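Local coordinates for protein archaeal actin homolog (Thermoplasma acidophilum, PDB 2FSJ) that polymerizes in the presence of nucleoside triphosphates, optimally ATP, into helical filaments that gather in bundles, as an archaeal relative of actin, at residues A[28-33]-A[198-203]; A[90-95]-A[169-174]. One frame throughout, in Å; residues are numbered along the deposited sequence.

Contact 1. Residues A[28-33]-A[198-203]; sequences VGYGDT and GSRTTD
Tyr30 and Arg200 meet across the cleft between the two domains, the methylene carbon CD of the arginine lying over one face of the tyrosine ring. CD sits 3.8 Å from the ring centroid and 24° off its normal, a CH-pi contact displaced toward the rim, with Arg200 CD nearest to Tyr30 CZ at 3.5 Å. Tyr30 reaches across because its CG lies anti to the backbone N (chi1 169°), which swings the ring toward 198-203. Each segment is a tight turn between two strands, closed by a backbone bond from Gly29 N to Asp32 O in one and from Gly198 N to Thr201 O in the other. These are the equivalent beta-hairpin turns of the two actin-fold domains, the phosphate-binding loops of the family, and Tyr30 to Thr33 and Ser199 belong to the ATP site. Ser199 adds the second touch: its CB stands 3.8 Å from Tyr30 CE2, and its OG is no nearer than 4.0 Å to the same carbon. Against this close packing round the ring, the outer side is loose. No hydrogen bond spans the segments, and Arg200 is exposed to solvent: beyond CD its chain, bent about CG-CD (chi3 85°), runs on past the ring, and the guanidinium, tilted from the ring plane, makes no closer contact with the tyrosine than CD does.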
ATOM      1  N   VAL A  28      -5.917  -0.931   0.160  1.00 10.79           N
ATOM      2  CA  VAL A  28      -5.941   0.165  -0.826  1.00 11.02           C
ATOM      3  C   VAL A  28      -4.837   1.161  -0.420  1.00 12.12           C
ATOM      4  O   VAL A  28      -5.057   2.113   0.370  1.00 11.45           O
ATOM      5  CB  VAL A  28      -7.305   0.870  -0.934  1.00 10.48           C
ATOM      6  CG1 VAL A  28      -7.307   1.946  -2.035  1.00 10.54           C
ATOM      7  CG2 VAL A  28      -8.389  -0.132  -1.187  1.00 11.84           C
ATOM      8  N   GLY A  29      -3.668   0.929  -1.008  1.00 11.85           N
ATOM      9  CA  GLY A  29      -2.527   1.783  -0.779  1.00 11.81           C
ATOM     10  C   GLY A  29      -2.607   3.055  -1.607  1.00 11.92           C
ATOM     11  O   GLY A  29      -3.296   3.122  -2.648  1.00 12.29           O
ATOM     12  N   TYR A  30      -1.854   4.056  -1.177  1.00 12.68           N
ATOM     13  CA  TYR A  30      -1.646   5.293  -1.977  1.00 13.51           C
ATOM     14  C   TYR A  30      -1.134   4.907  -3.365  1.00 14.02           C
ATOM     15  O   TYR A  30      -1.579   5.441  -4.411  1.00 13.87           O
ATOM     16  CB  TYR A  30      -0.637   6.274  -1.285  1.00 14.35           C
ATOM     17  CG  TYR A  30      -0.247   7.369  -2.250  1.00 16.88           C
ATOM     18  CD1 TYR A  30      -1.115   8.436  -2.504  1.00 22.85           C
ATOM     19  CD2 TYR A  30       0.891   7.246  -3.040  1.00 18.63           C
ATOM     20  CE1 TYR A  30      -0.818   9.398  -3.481  1.00 25.93           C
ATOM     21  CE2 TYR A  30       1.202   8.220  -4.037  1.00 22.91           C
ATOM     22  CZ  TYR A  30       0.344   9.295  -4.238  1.00 26.25           C
ATOM     23  OH  TYR A  30       0.614  10.257  -5.213  1.00 27.65           O
ATOM     24  N   GLY A  31      -0.209   3.940  -3.393  1.00 13.83           N
ATOM     25  CA  GLY A  31       0.444   3.528  -4.618  1.00 13.76           C
ATOM     26  C   GLY A  31      -0.262   2.434  -5.405  1.00 12.53           C
ATOM     27  O   GLY A  31      -0.469   2.562  -6.626  1.00  9.79           O
ATOM     28  N   ASP A  32      -0.564   1.325  -4.725  1.00 12.67           N
ATOM     29  CA  ASP A  32      -1.120   0.128  -5.349  1.00 12.41           C
ATOM     30  C   ASP A  32      -2.213  -0.416  -4.468  1.00 11.88           C
ATOM     31  O   ASP A  32      -2.131  -0.238  -3.247  1.00 11.20           O
ATOM     32  CB  ASP A  32      -0.092  -0.993  -5.523  1.00 13.72           C
ATOM     33  CG  ASP A  32       0.984  -0.636  -6.547  1.00 18.49           C
ATOM     34  OD1 ASP A  32       0.673  -0.553  -7.761  1.00 17.14           O
ATOM     35  OD2 ASP A  32       2.148  -0.349  -6.190  1.00 25.87           O
ATOM     36  N   THR A  33      -3.208  -1.081  -5.092  1.00 10.34           N
ATOM     37  CA  THR A  33      -4.296  -1.765  -4.400  1.00 10.45           C
ATOM     38  C   THR A  33      -3.985  -3.255  -4.531  1.00 11.08           C
ATOM     39  O   THR A  33      -3.711  -3.741  -5.627  1.00 12.14           O
ATOM     40  CB  THR A  33      -5.652  -1.353  -5.079  1.00 10.39           C
ATOM     41  OG1 THR A  33      -5.894   0.045  -4.796  1.00 10.49           O
ATOM     42  CG2 THR A  33      -6.850  -2.120  -4.564  1.00  9.35           C
ATOM     43  N   GLY A 198       6.470   4.010   1.848  1.00 17.25           N
ATOM     44  CA  GLY A 198       5.640   4.214   0.673  1.00 18.49           C
ATOM     45  C   GLY A 198       6.139   5.391  -0.168  1.00 18.48           C
ATOM     46  O   GLY A 198       7.238   5.917   0.059  1.00 16.78           O
ATOM     47  N   SER A 199       5.313   5.794  -1.133  1.00 20.24           N
ATOM     48  CA  SER A 199       5.643   6.904  -2.015  1.00 21.28           C
ATOM     49  C   SER A 199       5.680   8.247  -1.281  1.00 21.73           C
ATOM     50  O   SER A 199       6.619   9.029  -1.420  1.00 20.76           O
ATOM     51  CB  SER A 199       4.644   6.953  -3.184  1.00 22.58           C
ATOM     52  OG  SER A 199       5.148   7.789  -4.223  1.00 24.88           O
ATOM     53  N   ARG A 200       4.666   8.508  -0.470  1.00 22.71           N
ATOM     54  CA  ARG A 200       4.533   9.796   0.209  1.00 23.00           C
ATOM     55  C   ARG A 200       4.790   9.800   1.714  1.00 22.27           C
ATOM     56  O   ARG A 200       5.147  10.835   2.292  1.00 21.45           O
ATOM     57  CB  ARG A 200       3.125  10.331  -0.090  1.00 25.17           C
ATOM     58  CG  ARG A 200       3.070  11.044  -1.440  1.00 30.10           C
ATOM     59  CD  ARG A 200       1.682  11.435  -1.845  1.00 36.04           C
ATOM     60  NE  ARG A 200       1.219  12.711  -1.303  1.00 38.92           N
ATOM     61  CZ  ARG A 200       1.530  13.908  -1.795  1.00 42.99           C
ATOM     62  NH1 ARG A 200       2.358  14.034  -2.831  1.00 44.51           N
ATOM     63  NH2 ARG A 200       1.020  14.992  -1.236  1.00 43.44           N
ATOM     64  N   THR A 201       4.568   8.658   2.366  1.00 21.17           N
ATOM     65  CA  THR A 201       4.782   8.562   3.807  1.00 21.04           C
ATOM     66  C   THR A 201       5.547   7.307   4.155  1.00 19.08           C
ATOM     67  O   THR A 201       5.570   6.324   3.383  1.00 19.58           O
ATOM     68  CB  THR A 201       3.420   8.503   4.571  1.00 20.75           C
ATOM     69  OG1 THR A 201       2.731   7.295   4.218  1.00 26.56           O
ATOM     70  CG2 THR A 201       2.512   9.578   4.147  1.00 21.70           C
ATOM     71  N   THR A 202       6.143   7.349   5.341  1.00 18.81           N
ATOM     72  CA  THR A 202       6.724   6.190   5.978  1.00 17.33           C
ATOM     73  C   THR A 202       6.017   5.906   7.332  1.00 16.56           C
ATOM     74  O   THR A 202       6.081   6.682   8.281  1.00 16.91           O
ATOM     75  CB  THR A 202       8.259   6.379   6.145  1.00 18.24           C
ATOM     76  OG1 THR A 202       8.875   6.501   4.845  1.00 15.26           O
ATOM     77  CG2 THR A 202       8.905   5.090   6.802  1.00 16.33           C
ATOM     78  N   ASP A 203       5.336   4.767   7.387  1.00 15.82           N
ATOM     79  CA  ASP A 203       4.485   4.384   8.519  1.00 14.45           C
ATOM     80  C   ASP A 203       5.335   3.451   9.370  1.00 13.06           C
ATOM     81  O   ASP A 203       5.799   2.376   8.898  1.00 10.69           O
ATOM     82  CB  ASP A 203       3.267   3.671   7.968  1.00 14.13           C
ATOM     83  CG  ASP A 203       2.175   3.499   8.981  1.00 20.88           C
ATOM     84  OD1 ASP A 203       1.381   4.472   9.131  1.00 24.10           O
ATOM     85  OD2 ASP A 203       2.059   2.447   9.679  1.00 19.82           O
TER

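Contact 2. Residues A[90-95]-A[169-174]; sequences QGDGRL and RPQGVG
Asp92 and Gln171 are joined by one polar bond, from Gln171 NE2 to Asp92 OD2, 3.2 Å long and nearly straight at 166°. The acceptor lies almost in the amide plane of Gln171, yet the donor comes to the carboxylate from above its plane, 44° out of it. The two flat groups are accordingly turned well apart, and the side chains cross at about a right angle. Gln171 spans the distance with CG anti to its backbone N (chi1 -175°) and an extended chain beyond. NE2 also makes a weak bond to Asp196 OD2, so two carboxylates share the amide, while Asp92 has its stronger partner in the backbone N of Tyr30, bound through OD1.

Beyond the bond, packing is slight. The amide oxygen Gln171 OE1 rests against Asp92 CB at 3.3 Å, and Asn334 and Tyr338 of helix 333-343 also touch the glutamine.

Backbone bonds shape the second segment: Val173 N reaches Pro170 O at 3.0 Å, and Gly172, with positive phi, takes the N-cap position of helix 173-182. A glutamine just before this helix, beside the interdomain cleft and tied through Asp92 to the ATP-binding loop at Tyr30, is consistent with the catalytic-cleft glutamine of actin.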
ATOM      1  N   GLN A  90      -5.782   9.907  -1.309  1.00 16.10           N
ATOM      2  CA  GLN A  90      -5.088  10.907  -0.478  1.00 18.11           C
ATOM      3  C   GLN A  90      -4.021  10.287   0.425  1.00 17.34           C
ATOM      4  O   GLN A  90      -3.071  10.964   0.833  1.00 18.21           O
ATOM      5  CB  GLN A  90      -6.116  11.699   0.327  1.00 19.88           C
ATOM      6  CG  GLN A  90      -6.967  12.600  -0.563  1.00 25.29           C
ATOM      7  CD  GLN A  90      -6.215  13.841  -0.964  1.00 36.14           C
ATOM      8  OE1 GLN A  90      -5.733  13.941  -2.108  1.00 43.09           O
ATOM      9  NE2 GLN A  90      -6.070  14.786  -0.027  1.00 40.13           N
ATOM     10  N   GLY A  91      -4.134   8.996   0.705  1.00 15.67           N
ATOM     11  CA  GLY A  91      -3.115   8.296   1.490  1.00 14.72           C
ATOM     12  C   GLY A  91      -3.476   6.811   1.540  1.00 14.84           C
ATOM     13  O   GLY A  91      -4.457   6.376   0.919  1.00 13.39           O
ATOM     14  N   ASP A  92      -2.729   6.048   2.323  1.00 13.67           N
ATOM     15  CA  ASP A  92      -3.051   4.619   2.575  1.00 13.78           C
ATOM     16  C   ASP A  92      -4.327   4.430   3.440  1.00 13.44           C
ATOM     17  O   ASP A  92      -4.638   5.222   4.357  1.00 12.60           O
ATOM     18  CB  ASP A  92      -1.901   3.929   3.342  1.00 13.58           C
ATOM     19  CG  ASP A  92      -0.588   3.877   2.577  1.00 15.55           C
ATOM     20  OD1 ASP A  92      -0.577   3.783   1.343  1.00 15.86           O
ATOM     21  OD2 ASP A  92       0.509   3.853   3.178  1.00 15.91           O
ATOM     22  N   GLY A  93      -5.033   3.337   3.176  1.00 12.02           N
ATOM     23  CA  GLY A  93      -6.174   2.946   3.998  1.00 13.23           C
ATOM     24  C   GLY A  93      -7.304   3.955   4.145  1.00 12.39           C
ATOM     25  O   GLY A  93      -7.955   3.995   5.212  1.00 12.64           O
ATOM     26  N   ARG A  94      -7.574   4.739   3.093  1.00 12.21           N
ATOM     27  CA  ARG A  94      -8.665   5.715   3.111  1.00 12.25           C
ATOM     28  C   ARG A  94      -9.905   5.132   2.465  1.00 13.42           C
ATOM     29  O   ARG A  94     -10.362   5.606   1.414  1.00 10.45           O
ATOM     30  CB  ARG A  94      -8.286   7.011   2.401  1.00 11.76           C
ATOM     31  CG  ARG A  94      -7.029   7.676   2.997  1.00 17.45           C
ATOM     32  CD  ARG A  94      -7.229   8.205   4.405  1.00 21.92           C
ATOM     33  NE  ARG A  94      -8.334   9.170   4.445  1.00 29.70           N
ATOM     34  CZ  ARG A  94      -8.232  10.493   4.232  1.00 33.42           C
ATOM     35  NH1 ARG A  94      -7.045  11.075   3.972  1.00 30.26           N
ATOM     36  NH2 ARG A  94      -9.331  11.244   4.298  1.00 35.65           N
ATOM     37  N   LEU A  95     -10.435   4.096   3.098  1.00 14.49           N
ATOM     38  CA  LEU A  95     -11.467   3.279   2.482  1.00 14.92           C
ATOM     39  C   LEU A  95     -12.824   3.983   2.364  1.00 16.09           C
ATOM     40  O   LEU A  95     -13.628   3.599   1.517  1.00 16.47           O
ATOM     41  CB  LEU A  95     -11.649   1.986   3.257  1.00 15.27           C
ATOM     42  CG  LEU A  95     -10.524   0.957   3.393  1.00 17.68           C
ATOM     43  CD1 LEU A  95     -11.059  -0.287   4.171  1.00 17.06           C
ATOM     44  CD2 LEU A  95      -9.991   0.520   2.085  1.00 19.27           C
ATOM     45  N   ARG A 169      -7.508  -3.982  10.844  1.00 13.67           N
ATOM     46  CA  ARG A 169      -6.350  -3.986  11.743  1.00 13.07           C
ATOM     47  C   ARG A 169      -5.458  -2.819  11.381  1.00 12.41           C
ATOM     48  O   ARG A 169      -5.489  -2.434  10.224  1.00 12.21           O
ATOM     49  CB  ARG A 169      -5.554  -5.253  11.561  1.00 13.03           C
ATOM     50  CG  ARG A 169      -6.187  -6.480  12.165  1.00 15.85           C
ATOM     51  CD  ARG A 169      -6.332  -6.442  13.685  1.00 20.79           C
ATOM     52  NE  ARG A 169      -6.964  -7.671  14.144  1.00 25.61           N
ATOM     53  CZ  ARG A 169      -8.279  -7.866  14.245  1.00 28.56           C
ATOM     54  NH1 ARG A 169      -9.166  -6.900  13.953  1.00 25.50           N
ATOM     55  NH2 ARG A 169      -8.717  -9.044  14.676  1.00 30.62           N
ATOM     56  N   PRO A 170      -4.667  -2.274  12.322  1.00 11.15           N
ATOM     57  CA  PRO A 170      -3.726  -1.194  12.004  1.00 12.22           C
ATOM     58  C   PRO A 170      -2.719  -1.614  10.966  1.00 11.04           C
ATOM     59  O   PRO A 170      -2.240  -2.751  10.992  1.00 10.87           O
ATOM     60  CB  PRO A 170      -3.054  -0.903  13.358  1.00 11.60           C
ATOM     61  CG  PRO A 170      -4.089  -1.258  14.345  1.00 13.49           C
ATOM     62  CD  PRO A 170      -4.637  -2.551  13.763  1.00 12.73           C
ATOM     63  N   GLN A 171      -2.407  -0.721  10.019  1.00 11.08           N
ATOM     64  CA  GLN A 171      -1.366  -0.973   9.072  1.00 12.21           C
ATOM     65  C   GLN A 171      -0.048  -1.282   9.852  1.00 12.00           C
ATOM     66  O   GLN A 171       0.254  -0.641  10.879  1.00 12.52           O
ATOM     67  CB  GLN A 171      -1.174   0.264   8.182  1.00 13.45           C
ATOM     68  CG  GLN A 171      -0.175   0.083   7.063  1.00 14.98           C
ATOM     69  CD  GLN A 171      -0.298   1.200   6.006  1.00 18.97           C
ATOM     70  OE1 GLN A 171      -1.417   1.535   5.590  1.00 21.80           O
ATOM     71  NE2 GLN A 171       0.820   1.785   5.626  1.00 15.06           N
ATOM     72  N   GLY A 172       0.670  -2.288   9.400  1.00 10.64           N
ATOM     73  CA  GLY A 172       1.797  -2.820  10.135  1.00 11.30           C
ATOM     74  C   GLY A 172       1.470  -4.016  11.019  1.00 11.39           C
ATOM     75  O   GLY A 172       2.255  -4.946  11.124  1.00 11.94           O
ATOM     76  N   VAL A 173       0.353  -3.970  11.707  1.00 11.40           N
ATOM     77  CA  VAL A 173      -0.095  -5.119  12.492  1.00 12.41           C
ATOM     78  C   VAL A 173      -0.463  -6.267  11.555  1.00 13.42           C
ATOM     79  O   VAL A 173      -0.177  -7.409  11.882  1.00 12.69           O
ATOM     80  CB  VAL A 173      -1.285  -4.744  13.414  1.00 12.12           C
ATOM     81  CG1 VAL A 173      -1.993  -5.971  14.003  1.00 15.08           C
ATOM     82  CG2 VAL A 173      -0.801  -3.828  14.510  1.00 14.95           C
ATOM     83  N   GLY A 174      -1.103  -5.955  10.418  1.00 13.09           N
ATOM     84  CA  GLY A 174      -1.378  -6.964   9.390  1.00 13.29           C
ATOM     85  C   GLY A 174      -0.117  -7.715   8.997  1.00 12.30           C
ATOM     86  O   GLY A 174      -0.066  -8.940   9.067  1.00 14.71           O
TER

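In the fold
From the N terminus the chain runs along strand 22-28 into the turn 28-33, the first half of contact 1. It then passes through strands 32-36, 42-52 and 74-77 to the loop 90-95, where contact 2 opens. Helix 101-111, strand 120-128, helix 133-144 and strands 147-152 and 158-170 follow before 169-174 closes this inner loop. Helix 173-182 and strand 191-197 then lead to 198-203, which closes the wider one, so contact 2 falls wholly within the span of contact 1. The inner closure ties two parts of the N-terminal family region together; the outer joins that region to the C-terminal one across the cleft. Their centres lie about 9 Å apart, and a probable backbone hydrogen bond from Gly93 N to Val28 O joins them.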